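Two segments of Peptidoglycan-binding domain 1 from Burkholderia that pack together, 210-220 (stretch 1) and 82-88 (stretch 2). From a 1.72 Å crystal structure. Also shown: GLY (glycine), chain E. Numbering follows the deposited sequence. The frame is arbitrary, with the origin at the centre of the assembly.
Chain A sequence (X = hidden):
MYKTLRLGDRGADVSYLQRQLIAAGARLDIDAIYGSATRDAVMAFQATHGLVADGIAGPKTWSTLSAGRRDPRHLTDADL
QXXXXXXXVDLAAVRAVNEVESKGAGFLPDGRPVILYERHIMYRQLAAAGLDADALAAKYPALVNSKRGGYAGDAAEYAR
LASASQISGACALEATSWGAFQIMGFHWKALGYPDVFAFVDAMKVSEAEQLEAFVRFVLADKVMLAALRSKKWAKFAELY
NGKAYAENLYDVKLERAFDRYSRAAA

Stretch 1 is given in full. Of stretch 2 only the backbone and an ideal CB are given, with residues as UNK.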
ATOM      1  N   GLN A 210       5.704   0.240   7.089  1.00 15.60           N
ATOM      2  CA  GLN A 210       4.276   0.285   6.805  1.00 16.41           C
ATOM      3  C   GLN A 210       3.756  -1.101   6.425  1.00 15.58           C
ATOM      4  O   GLN A 210       2.669  -1.480   6.848  1.00 17.23           O
ATOM      5  CB  GLN A 210       4.029   1.280   5.704  1.00 15.90           C
ATOM      6  CG  GLN A 210       4.372   2.678   6.148  1.00 16.99           C
ATOM      7  CD  GLN A 210       4.236   3.680   5.022  1.00 17.49           C
ATOM      8  OE1 GLN A 210       3.802   3.346   3.929  1.00 15.96           O
ATOM      9  NE2 GLN A 210       4.563   4.926   5.314  1.00 16.67           N
ATOM     10  N   LEU A 211       4.536  -1.823   5.640  1.00 16.43           N
ATOM     11  CA  LEU A 211       4.230  -3.242   5.319  1.00 15.85           C
ATOM     12  C   LEU A 211       4.289  -4.112   6.581  1.00 16.95           C
ATOM     13  O   LEU A 211       3.473  -5.012   6.729  1.00 17.64           O
ATOM     14  CB  LEU A 211       5.183  -3.816   4.304  1.00 16.49           C
ATOM     15  CG  LEU A 211       5.068  -5.310   3.923  1.00 17.42           C
ATOM     16  CD1 LEU A 211       3.712  -5.638   3.329  1.00 17.21           C
ATOM     17  CD2 LEU A 211       6.175  -5.671   2.967  1.00 18.80           C
ATOM     18  N   GLU A 212       5.244  -3.844   7.472  1.00 16.08           N
ATOM     19  CA  GLU A 212       5.360  -4.604   8.736  1.00 16.92           C
ATOM     20  C   GLU A 212       4.083  -4.454   9.543  1.00 17.67           C
ATOM     21  O   GLU A 212       3.620  -5.426  10.132  1.00 17.38           O
ATOM     22  CB  GLU A 212       6.600  -4.172   9.539  1.00 19.99           C
ATOM     23  CG  GLU A 212       6.747  -4.753  10.956  1.00 21.23           C
ATOM     24  CD  GLU A 212       6.855  -6.253  11.017  1.00 23.20           C
ATOM     25  OE1 GLU A 212       7.116  -6.957  10.006  1.00 27.93           O
ATOM     26  OE2 GLU A 212       6.639  -6.810  12.125  1.00 21.65           O
ATOM     27  N   ALA A 213       3.492  -3.244   9.555  1.00 16.74           N
ATOM     28  CA  ALA A 213       2.220  -3.038  10.203  1.00 16.29           C
ATOM     29  C   ALA A 213       1.137  -3.895   9.607  1.00 15.97           C
ATOM     30  O   ALA A 213       0.339  -4.549  10.353  1.00 17.09           O
ATOM     31  CB  ALA A 213       1.799  -1.595  10.209  1.00 17.50           C
ATOM     32  N   PHE A 214       1.108  -3.942   8.289  1.00 15.39           N
ATOM     33  CA  PHE A 214       0.156  -4.840   7.600  1.00 15.74           C
ATOM     34  C   PHE A 214       0.372  -6.293   7.991  1.00 16.06           C
ATOM     35  O   PHE A 214      -0.590  -6.988   8.305  1.00 16.06           O
ATOM     36  CB  PHE A 214       0.221  -4.663   6.078  1.00 15.39           C
ATOM     37  CG  PHE A 214      -0.488  -5.736   5.287  1.00 15.55           C
ATOM     38  CD1 PHE A 214      -1.830  -5.613   4.991  1.00 16.59           C
ATOM     39  CD2 PHE A 214       0.188  -6.851   4.846  1.00 16.67           C
ATOM     40  CE1 PHE A 214      -2.490  -6.584   4.290  1.00 17.41           C
ATOM     41  CE2 PHE A 214      -0.479  -7.844   4.142  1.00 16.49           C
ATOM     42  CZ  PHE A 214      -1.810  -7.693   3.860  1.00 16.73           C
ATOM     43  N   VAL A 215       1.617  -6.736   7.977  1.00 15.46           N
ATOM     44  CA  VAL A 215       1.940  -8.125   8.359  1.00 16.11           C
ATOM     45  C   VAL A 215       1.418  -8.401   9.767  1.00 16.87           C
ATOM     46  O   VAL A 215       0.734  -9.414  10.011  1.00 17.21           O
ATOM     47  CB  VAL A 215       3.445  -8.377   8.268  1.00 16.63           C
ATOM     48  CG1 VAL A 215       3.851  -9.662   8.956  1.00 17.48           C
ATOM     49  CG2 VAL A 215       3.865  -8.408   6.804  1.00 16.00           C
ATOM     50  N   ARG A 216       1.733  -7.509  10.701  1.00 16.11           N
ATOM     51  CA  ARG A 216       1.241  -7.700  12.082  1.00 15.77           C
ATOM     52  C   ARG A 216      -0.273  -7.710  12.162  1.00 16.94           C
ATOM     53  O   ARG A 216      -0.841  -8.487  12.943  1.00 16.91           O
ATOM     54  CB  ARG A 216       1.834  -6.670  13.024  1.00 17.28           C
ATOM     55  CG  ARG A 216       3.356  -6.757  13.148  1.00 17.36           C
ATOM     56  CD  ARG A 216       3.826  -5.606  14.018  1.00 18.94           C
ATOM     57  NE  ARG A 216       5.280  -5.554  14.157  1.00 20.36           N
ATOM     58  CZ  ARG A 216       5.923  -4.909  15.143  1.00 21.77           C
ATOM     59  NH1 ARG A 216       5.253  -4.290  16.104  1.00 21.52           N
ATOM     60  NH2 ARG A 216       7.264  -4.903  15.161  1.00 21.75           N
ATOM     61  N   PHE A 217      -0.925  -6.842  11.386  1.00 16.61           N
ATOM     62  CA  PHE A 217      -2.368  -6.718  11.343  1.00 16.48           C
ATOM     63  C   PHE A 217      -3.001  -8.024  10.918  1.00 16.33           C
ATOM     64  O   PHE A 217      -3.952  -8.503  11.555  1.00 16.89           O
ATOM     65  CB  PHE A 217      -2.774  -5.612  10.394  1.00 17.10           C
ATOM     66  CG  PHE A 217      -4.243  -5.420  10.266  1.00 17.71           C
ATOM     67  CD1 PHE A 217      -4.901  -5.881   9.146  1.00 20.44           C
ATOM     68  CD2 PHE A 217      -4.976  -4.726  11.223  1.00 19.56           C
ATOM     69  CE1 PHE A 217      -6.254  -5.669   9.020  1.00 21.64           C
ATOM     70  CE2 PHE A 217      -6.335  -4.518  11.107  1.00 22.20           C
ATOM     71  CZ  PHE A 217      -6.989  -5.004   9.981  1.00 21.87           C
ATOM     72  N   VAL A 218      -2.427  -8.614   9.888  1.00 15.66           N
ATOM     73  CA  VAL A 218      -2.928  -9.892   9.373  1.00 17.30           C
ATOM     74  C   VAL A 218      -2.656 -11.007  10.382  1.00 17.55           C
ATOM     75  O   VAL A 218      -3.545 -11.833  10.645  1.00 16.45           O
ATOM     76  CB  VAL A 218      -2.374 -10.218   8.000  1.00 17.72           C
ATOM     77  CG1 VAL A 218      -2.872 -11.567   7.523  1.00 18.59           C
ATOM     78  CG2 VAL A 218      -2.830  -9.151   6.995  1.00 18.99           C
ATOM     79  N   LEU A 219      -1.459 -11.023  10.947  1.00 15.94           N
ATOM     80  CA  LEU A 219      -1.111 -12.016  11.967  1.00 17.49           C
ATOM     81  C   LEU A 219      -2.045 -11.973  13.167  1.00 17.64           C
ATOM     82  O   LEU A 219      -2.295 -13.019  13.796  1.00 19.72           O
ATOM     83  CB  LEU A 219       0.341 -11.886  12.403  1.00 17.77           C
ATOM     84  CG  LEU A 219       1.435 -12.326  11.432  1.00 17.48           C
ATOM     85  CD1 LEU A 219       2.815 -11.960  11.908  1.00 19.56           C
ATOM     86  CD2 LEU A 219       1.362 -13.815  11.128  1.00 19.41           C
ATOM     87  N   ALA A 220      -2.552 -10.790  13.496  1.00 16.34           N
ATOM     88  CA  ALA A 220      -3.477 -10.607  14.616  1.00 18.70           C
ATOM     89  C   ALA A 220      -4.900 -11.088  14.364  1.00 20.08           C
ATOM     90  O   ALA A 220      -5.679 -11.185  15.316  1.00 21.40           O
ATOM     91  CB  ALA A 220      -3.494  -9.142  15.033  1.00 19.17           C
ATOM     92  N   UNK A  82      10.381 -11.064   2.753  1.00 21.09           N
ATOM     93  CA  UNK A  82      10.354 -11.109   4.221  1.00 22.12           C
ATOM     94  C   UNK A  82       8.929 -11.205   4.771  1.00 20.26           C
ATOM     95  O   UNK A  82       8.672 -11.969   5.730  1.00 19.21           O
ATOM     96  CB  UNK A  82      11.043  -9.869   4.795  1.00 22.12           C
ATOM     97  N   UNK A  83       8.008 -10.442   4.180  1.00 18.09           N
ATOM     98  CA  UNK A  83       6.612 -10.505   4.568  1.00 19.24           C
ATOM     99  C   UNK A  83       6.018 -11.893   4.324  1.00 19.17           C
ATOM    100  O   UNK A  83       5.282 -12.413   5.181  1.00 18.59           O
ATOM    101  CB  UNK A  83       5.810  -9.448   3.806  1.00 19.24           C
ATOM    102  N   UNK A  84       6.359 -12.516   3.194  1.00 18.80           N
ATOM    103  CA  UNK A  84       5.893 -13.880   2.901  1.00 20.41           C
ATOM    104  C   UNK A  84       6.374 -14.873   3.954  1.00 21.64           C
ATOM    105  O   UNK A  84       5.621 -15.722   4.435  1.00 22.20           O
ATOM    106  CB  UNK A  84       6.374 -14.321   1.517  1.00 20.41           C
ATOM    107  N   UNK A  85       7.634 -14.740   4.340  1.00 22.30           N
ATOM    108  CA  UNK A  85       8.183 -15.551   5.435  1.00 23.50           C
ATOM    109  C   UNK A  85       7.495 -15.308   6.763  1.00 23.10           C
ATOM    110  O   UNK A  85       7.170 -16.275   7.482  1.00 26.04           O
ATOM    111  CB  UNK A  85       9.680 -15.274   5.589  1.00 23.50           C
ATOM    112  N   UNK A  86       7.271 -14.038   7.109  1.00 20.05           N
ATOM    113  CA  UNK A  86       6.571 -13.706   8.331  1.00 21.97           C
ATOM    114  C   UNK A  86       5.174 -14.294   8.415  1.00 21.93           C
ATOM    115  O   UNK A  86       4.715 -14.689   9.504  1.00 22.74           O
ATOM    116  CB  UNK A  86       6.491 -12.185   8.475  1.00 21.97           C
ATOM    117  N   UNK A  87       4.465 -14.263   7.288  1.00 20.92           N
ATOM    118  CA  UNK A  87       3.079 -14.707   7.219  1.00 20.72           C
ATOM    119  C   UNK A  87       2.913 -16.190   6.946  1.00 21.46           C
ATOM    120  O   UNK A  87       1.816 -16.711   7.149  1.00 21.28           O
ATOM    121  CB  UNK A  87       2.345 -13.916   6.135  1.00 20.72           C
ATOM    122  N   UNK A  88       3.978 -16.846   6.473  1.00 22.01           N
ATOM    123  CA  UNK A  88       3.912 -18.214   5.939  1.00 24.08           C
ATOM    124  C   UNK A  88       2.861 -18.288   4.830  1.00 24.85           C
ATOM    125  O   UNK A  88       1.967 -19.139   4.814  1.00 22.95           O
ATOM    126  CB  UNK A  88       3.588 -19.216   7.049  1.00 24.08           C
TER
HETATM  127  N   GLY E 303       7.845  -7.865   7.451  1.00 33.47           N
HETATM  128  CA  GLY E 303       7.580  -6.880   6.347  1.00 37.15           C
HETATM  129  C   GLY E 303       8.683  -5.860   6.216  1.00 37.57           C
HETATM  130  O   GLY E 303       9.646  -5.985   6.964  1.00 44.30           O
HETATM  131  OXT GLY E 303       8.675  -4.933   5.373  1.00 32.09           O

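Two helices run nearly parallel, crossing at -18° with axes 10.1 Å apart at closest approach, so each position of the second is read against the face that Leu-211, Glu-212, Val-215, Arg-216, Val-218 and Leu-219 present.

Position 82 points sideways, and its ideal CB finds nothing of stretch 1 within 5.5 Å. A long polar chain is as acceptable as a small one. The residue is Arg-82, which makes no contact with stretch 1; its NH2 is hydrogen-bonded elsewhere in the structure.

Position 83 is the tight point. Its CA lies 6.5 Å from the CA of Val-215, and its ideal CB points toward stretch 1, already 3.7 Å from Val-215 CG2 and 3.9 Å from Leu-211 CD2. The bound glycine adds its CA nearby. A small apolar residue suits best, alanine above all, with glycine or serine possible. It is Ala-83, whose CB packs on both methyl groups and comes within 4.0 Å of the glycine CA.

Positions 84 and 85 meet nothing of stretch 1, 84 pointing away, so many residues would do. Ala-84 makes no contact with it, nor does Asp-85, whose OD1 is hydrogen-bonded just outside the stretch.

Position 86 points toward stretch 1, its ideal CB 3.7 Å from Val-215 CG1. Farther out waits the carboxylate of Glu-212, with OE1 5.5 Å from that CB. A short apolar residue could cover the valine, but a long cationic one, lysine or arginine, could also answer the charge. The answer is Arg-86. Its chain, m at chi1, chi2 and chi3, forms a salt bridge with Glu-212: NH1 lies 2.5 Å from OE1 in a weak hydrogen bond, with better ones from NH1 to OE2 at 2.9 Å and NH2 to OE2 at 3.0 Å. Val-215 CG1 lies over one face of the guanidinium, and the side chain sits as a knob among Val-215, Glu-212, Leu-219 and Arg-216. Glu-212 is shared: its OE2 also takes Arg-216 NE at 2.7 Å, and its OE1 accepts the glycine N at 2.8 Å.

Position 87 points sideways, yet Val-215, Val-218 and Leu-219 leave an apolar surface within reach; leucine, isoleucine or methionine would suit. Leu-87 (m, t) sends CD2 to 4.0 Å from each of Val-215 CG1, Val-218 CG1 and Leu-219 CG.

Position 88 has left the helix with positive phi (55°), which favours glycine or asparagine but tolerates others. It is Gln-88, whose NE2 hydrogen-bonds back to Asp-85 O at 2.8 Å.

Stretch 2 82-88: RAADRLQ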
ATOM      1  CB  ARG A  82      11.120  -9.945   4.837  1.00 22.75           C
ATOM      2  CG  ARG A  82      12.607 -10.155   4.768  1.00 25.51           C
ATOM      3  CD  ARG A  82      13.344  -9.014   5.416  1.00 27.52           C
ATOM      4  NE  ARG A  82      13.358  -7.751   4.641  1.00 28.80           N
ATOM      5  CZ  ARG A  82      14.290  -7.425   3.714  1.00 31.90           C
ATOM      6  NH1 ARG A  82      15.309  -8.240   3.406  1.00 33.89           N
ATOM      7  NH2 ARG A  82      14.225  -6.243   3.100  1.00 31.78           N
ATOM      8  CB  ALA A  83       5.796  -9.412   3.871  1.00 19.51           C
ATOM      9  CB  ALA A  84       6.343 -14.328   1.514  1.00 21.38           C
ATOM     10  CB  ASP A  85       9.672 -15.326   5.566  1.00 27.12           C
ATOM     11  CG  ASP A  85      10.453 -15.778   4.319  1.00 31.08           C
ATOM     12  OD1 ASP A  85       9.921 -16.563   3.504  1.00 36.96           O
ATOM     13  OD2 ASP A  85      11.600 -15.351   4.173  1.00 35.84           O
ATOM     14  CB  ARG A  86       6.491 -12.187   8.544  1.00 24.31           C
ATOM     15  CG  ARG A  86       7.793 -11.538   8.896  1.00 28.51           C
ATOM     16  CD  ARG A  86       8.136 -11.839  10.353  1.00 29.77           C
ATOM     17  NE  ARG A  86       7.086 -11.383  11.249  1.00 34.57           N
ATOM     18  CZ  ARG A  86       6.882 -10.115  11.525  1.00 30.19           C
ATOM     19  NH1 ARG A  86       7.687  -9.217  10.994  1.00 35.13           N
ATOM     20  NH2 ARG A  86       5.915  -9.747  12.352  1.00 27.74           N
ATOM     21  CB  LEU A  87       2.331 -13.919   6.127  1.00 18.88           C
ATOM     22  CG  LEU A  87       2.178 -12.419   6.392  1.00 17.71           C
ATOM     23  CD1 LEU A  87       1.811 -11.718   5.113  1.00 17.44           C
ATOM     24  CD2 LEU A  87       1.128 -12.168   7.427  1.00 19.72           C
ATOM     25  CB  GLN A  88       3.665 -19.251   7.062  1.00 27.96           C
ATOM     26  CG  GLN A  88       4.781 -19.298   8.086  1.00 35.86           C
ATOM     27  CD  GLN A  88       6.044 -19.912   7.530  1.00 36.66           C
ATOM     28  OE1 GLN A  88       6.039 -21.075   7.091  1.00 44.18           O
ATOM     29  NE2 GLN A  88       7.103 -19.097   7.416  1.00 46.59           N
TER
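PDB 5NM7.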